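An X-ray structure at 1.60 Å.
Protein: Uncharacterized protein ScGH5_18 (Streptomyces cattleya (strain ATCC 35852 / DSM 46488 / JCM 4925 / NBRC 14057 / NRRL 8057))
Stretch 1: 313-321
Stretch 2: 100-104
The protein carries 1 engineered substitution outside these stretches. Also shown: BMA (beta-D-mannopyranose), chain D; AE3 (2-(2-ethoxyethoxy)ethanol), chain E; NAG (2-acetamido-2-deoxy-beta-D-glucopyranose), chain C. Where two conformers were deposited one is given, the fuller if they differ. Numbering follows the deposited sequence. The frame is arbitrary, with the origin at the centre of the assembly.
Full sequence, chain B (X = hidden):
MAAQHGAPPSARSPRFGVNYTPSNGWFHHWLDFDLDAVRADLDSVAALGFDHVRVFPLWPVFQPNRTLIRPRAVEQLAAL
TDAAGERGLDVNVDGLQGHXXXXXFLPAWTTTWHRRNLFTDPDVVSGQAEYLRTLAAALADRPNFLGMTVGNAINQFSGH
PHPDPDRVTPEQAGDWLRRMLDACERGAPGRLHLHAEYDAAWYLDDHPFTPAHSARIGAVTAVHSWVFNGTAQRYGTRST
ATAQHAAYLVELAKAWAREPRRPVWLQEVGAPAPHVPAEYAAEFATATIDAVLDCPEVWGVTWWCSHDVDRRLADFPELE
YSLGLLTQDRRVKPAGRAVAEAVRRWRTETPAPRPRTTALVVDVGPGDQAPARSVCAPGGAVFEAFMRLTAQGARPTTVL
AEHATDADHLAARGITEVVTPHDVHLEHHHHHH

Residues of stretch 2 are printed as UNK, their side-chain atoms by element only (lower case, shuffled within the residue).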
# COMPACT_ATOMS: atom_id res chain seq x y z
N LEU B 313 -14.91 -9.30 5.35
CA LEU B 313 -13.82 -8.35 5.21
C LEU B 313 -13.84 -7.43 6.43
O LEU B 313 -14.90 -6.92 6.81
CB LEU B 313 -13.95 -7.54 3.92
CG LEU B 313 -13.85 -8.29 2.59
CD1 LEU B 313 -14.30 -7.41 1.44
CD2 LEU B 313 -12.41 -8.77 2.34
N ALA B 314 -12.69 -7.26 7.07
CA ALA B 314 -12.67 -6.58 8.36
C ALA B 314 -12.39 -5.09 8.21
O ALA B 314 -11.89 -4.62 7.18
CB ALA B 314 -11.62 -7.21 9.27
N ASP B 315 -12.72 -4.35 9.26
CA ASP B 315 -12.25 -3.01 9.59
C ASP B 315 -12.95 -1.89 8.83
O ASP B 315 -12.61 -0.72 9.07
CB ASP B 315 -10.73 -2.85 9.39
CG ASP B 315 -9.92 -3.70 10.35
OD1 ASP B 315 -10.22 -3.69 11.56
OD2 ASP B 315 -8.98 -4.38 9.89
N PHE B 316 -13.92 -2.18 7.97
CA PHE B 316 -14.74 -1.12 7.41
C PHE B 316 -15.54 -0.47 8.53
O PHE B 316 -16.08 -1.17 9.39
CB PHE B 316 -15.72 -1.64 6.36
CG PHE B 316 -15.09 -2.04 5.05
CD1 PHE B 316 -14.44 -3.26 4.93
CD2 PHE B 316 -15.21 -1.23 3.91
CE1 PHE B 316 -13.88 -3.66 3.73
CE2 PHE B 316 -14.64 -1.62 2.70
CZ PHE B 316 -13.98 -2.84 2.61
N PRO B 317 -15.68 0.86 8.52
CA PRO B 317 -16.79 1.47 9.27
C PRO B 317 -18.08 0.71 8.98
O PRO B 317 -18.36 0.36 7.82
CB PRO B 317 -16.85 2.90 8.72
CG PRO B 317 -15.41 3.16 8.21
CD PRO B 317 -14.93 1.83 7.71
N GLU B 318 -18.83 0.45 10.05
CA GLU B 318 -20.04 -0.36 9.99
C GLU B 318 -20.94 0.03 8.83
O GLU B 318 -21.46 -0.83 8.11
CB GLU B 318 -20.79 -0.23 11.32
CG GLU B 318 -22.23 -0.67 11.26
CD GLU B 318 -22.38 -2.07 10.72
OE1 GLU B 318 -21.47 -2.89 10.96
OE2 GLU B 318 -23.41 -2.34 10.07
N LEU B 319 -21.11 1.34 8.60
CA LEU B 319 -22.04 1.82 7.58
C LEU B 319 -21.72 1.29 6.18
O LEU B 319 -22.63 1.10 5.37
CB LEU B 319 -22.06 3.35 7.57
CG LEU B 319 -20.85 4.17 7.08
CD1 LEU B 319 -20.88 4.40 5.57
CD2 LEU B 319 -20.81 5.50 7.82
N GLU B 320 -20.44 1.03 5.87
CA GLU B 320 -20.07 0.71 4.49
C GLU B 320 -20.67 -0.61 4.02
O GLU B 320 -20.94 -0.78 2.82
CB GLU B 320 -18.55 0.63 4.35
CG GLU B 320 -17.80 1.92 4.68
CD GLU B 320 -17.86 2.95 3.58
OE1 GLU B 320 -18.41 2.66 2.49
OE2 GLU B 320 -17.36 4.08 3.79
N TYR B 321 -20.87 -1.57 4.94
CA TYR B 321 -21.20 -2.92 4.51
C TYR B 321 -22.56 -3.00 3.84
O TYR B 321 -22.74 -3.80 2.91
CB TYR B 321 -21.15 -3.88 5.70
CG TYR B 321 -19.76 -4.12 6.25
CD1 TYR B 321 -18.86 -4.96 5.59
CD2 TYR B 321 -19.37 -3.52 7.43
CE1 TYR B 321 -17.61 -5.19 6.11
CE2 TYR B 321 -18.11 -3.72 7.93
CZ TYR B 321 -17.24 -4.56 7.28
OH TYR B 321 -15.99 -4.77 7.80
N UNK B 100 -10.79 4.69 -0.92
CA UNK B 100 -12.05 3.97 -1.09
C UNK B 100 -12.55 3.49 0.26
O UNK B 100 -11.90 2.65 0.89
c UNK B 100 -11.78 3.07 -3.55
c UNK B 100 -11.32 1.82 -4.30
c UNK B 100 -11.88 2.78 -2.04
c UNK B 100 -13.12 3.56 -4.09
N UNK B 101 -13.71 4.00 0.68
CA UNK B 101 -14.49 3.44 1.79
C UNK B 101 -13.66 3.30 3.08
O UNK B 101 -13.73 2.28 3.77
o UNK B 101 -15.75 2.15 0.15
c UNK B 101 -15.08 2.08 1.40
N UNK B 102 -12.90 4.36 3.39
CA UNK B 102 -12.09 4.59 4.60
C UNK B 102 -10.65 4.11 4.45
O UNK B 102 -9.83 4.43 5.31
c UNK B 102 -12.69 3.98 5.88
o UNK B 102 -12.41 2.58 5.96
N UNK B 103 -10.33 3.36 3.40
CA UNK B 103 -8.98 2.88 3.14
C UNK B 103 -8.26 3.73 2.09
O UNK B 103 -8.83 4.06 1.04
c UNK B 103 -9.61 0.47 3.63
c UNK B 103 -11.51 -0.78 4.43
c UNK B 103 -9.01 1.43 2.65
c UNK B 103 -9.41 -0.93 5.58
c UNK B 103 -10.96 0.11 3.53
c UNK B 103 -8.84 -0.05 4.66
c UNK B 103 -10.73 -1.29 5.47
N UNK B 104 -6.99 4.03 2.36
CA UNK B 104 -6.10 4.66 1.39
C UNK B 104 -5.23 3.59 0.74
O UNK B 104 -4.49 2.88 1.43
c UNK B 104 -5.93 6.95 2.50
o UNK B 104 -7.02 7.25 1.95
c UNK B 104 -5.19 5.70 2.07
o UNK B 104 -5.39 7.65 3.38
C1 BMA D . -17.43 8.15 -0.27
C2 BMA D . -17.04 7.06 -1.32
C3 BMA D . -16.46 5.87 -0.60
C4 BMA D . -17.38 5.47 0.64
C5 BMA D . -18.72 6.26 0.63
C6 BMA D . -19.58 5.99 1.84
O2 BMA D . -16.09 7.55 -2.25
O3 BMA D . -15.08 6.11 -0.23
O4 BMA D . -17.64 4.10 0.56
O5 BMA D . -18.44 7.67 0.66
O6 BMA D . -18.83 6.41 3.01
C1 AE3 E . -15.73 6.59 9.43
C2 AE3 E . -14.33 7.16 9.62
O2 AE3 E . -13.37 6.30 9.06
C3 AE3 E . -12.30 6.01 9.91
C4 AE3 E . -11.64 4.72 9.44
O3 AE3 E . -11.48 3.85 10.52
C5 AE3 E . -12.24 2.68 10.39
C6 AE3 E . -12.42 2.03 11.76
O4 AE3 E . -13.40 1.03 11.67
C1 NAG C . -15.50 10.57 4.06
C2 NAG C . -15.03 9.12 3.97
C3 NAG C . -15.02 8.65 2.50
C4 NAG C . -16.36 8.94 1.82
C5 NAG C . -16.69 10.42 2.01
C6 NAG C . -18.00 10.86 1.42
C7 NAG C . -13.39 8.05 5.46
C8 NAG C . -11.97 8.09 5.97
N2 NAG C . -13.71 8.99 4.56
O1 NAG C . -15.62 10.92 5.40
O3 NAG C . -14.72 7.27 2.44
O4 NAG C . -16.24 8.59 0.44
O5 NAG C . -16.76 10.71 3.41
O6 NAG C . -18.14 12.27 1.50
O7 NAG C . -14.20 7.21 5.85

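Position 100 carries four side-chain carbons and no heteroatom, and the chain forks at its second carbon. The CA-to-CB bond points sideways, and the side chain comes no nearer to stretch 1 than 7.0 Å, from CB to CE2 of F316. This is the skeleton of leucine, with chi1 in the m well and chi2 in t. L100 contributes through its backbone: its N donates to O of position 103 at 2.8 Å, and its O accepts from N of position 103 at 3.0 Å, closing a type I' turn.

Position 101 has one carbon followed by one oxygen, unbranched. Its CA-to-CB bond points toward stretch 1, where CB lies 3.6 Å from OE1 of E320 and 3.9 Å from CE2 of F316. The side chain identifies serine. Both phi and psi are positive (55/45), as the first corner of a type I' turn requires. The backbone N of S101 donates to O3 of the mannose at 2.7 Å, and its OG lies 2.7 Å from O4 of the same sugar.

Position 102 again shows one carbon and then one oxygen. The oxygen sits 3.2 Å from CD of P317, a close packing contact with a carbon that offers it no hydrogen-bonding group. The residue is serine, in the p rotamer (chi1 80°). Its OG donates to O of S101 at 2.6 Å, tying the side chain back onto the turn.

Position 103 has one carbon leading into a ring of six carbons, with no oxygen on the ring. A ring carbon lies 3.7 Å from CE2 of F316, and the ring edge meets the face of the F316 ring, with the centroids 4.9 Å apart and the planes at 74°. O of A314 also lies near the plane of the ring, and the area covered by stretch 1 is the largest of the five positions. The residue is phenylalanine rather than tyrosine. In F103 the carbon nearest F316 is CE2, and CZ is 3.9 Å from O of A314.

Position 104 has two carbons, the second bearing two oxygens, and is out of reach of stretch 1. The pattern is that of aspartate. The carboxylate of D104 is hydrogen-bonded elsewhere in the structure.

No hydrogen bond crosses between the stretches, and the contact, burying 290 Å² in total, rests on packing. The edge-to-face pair of F316 and F103 forms its aromatic part, while P317 packs against S102. The mannose supplies a polar link: its O4 donates to OE1 of E320 at 2.5 Å and its O6 to OE2 of E320 at 2.9 Å, while its O3 accepts from N of S101. The sugar is thus held by both stretches.

Stretch 2, residues 100-104: LSSFD
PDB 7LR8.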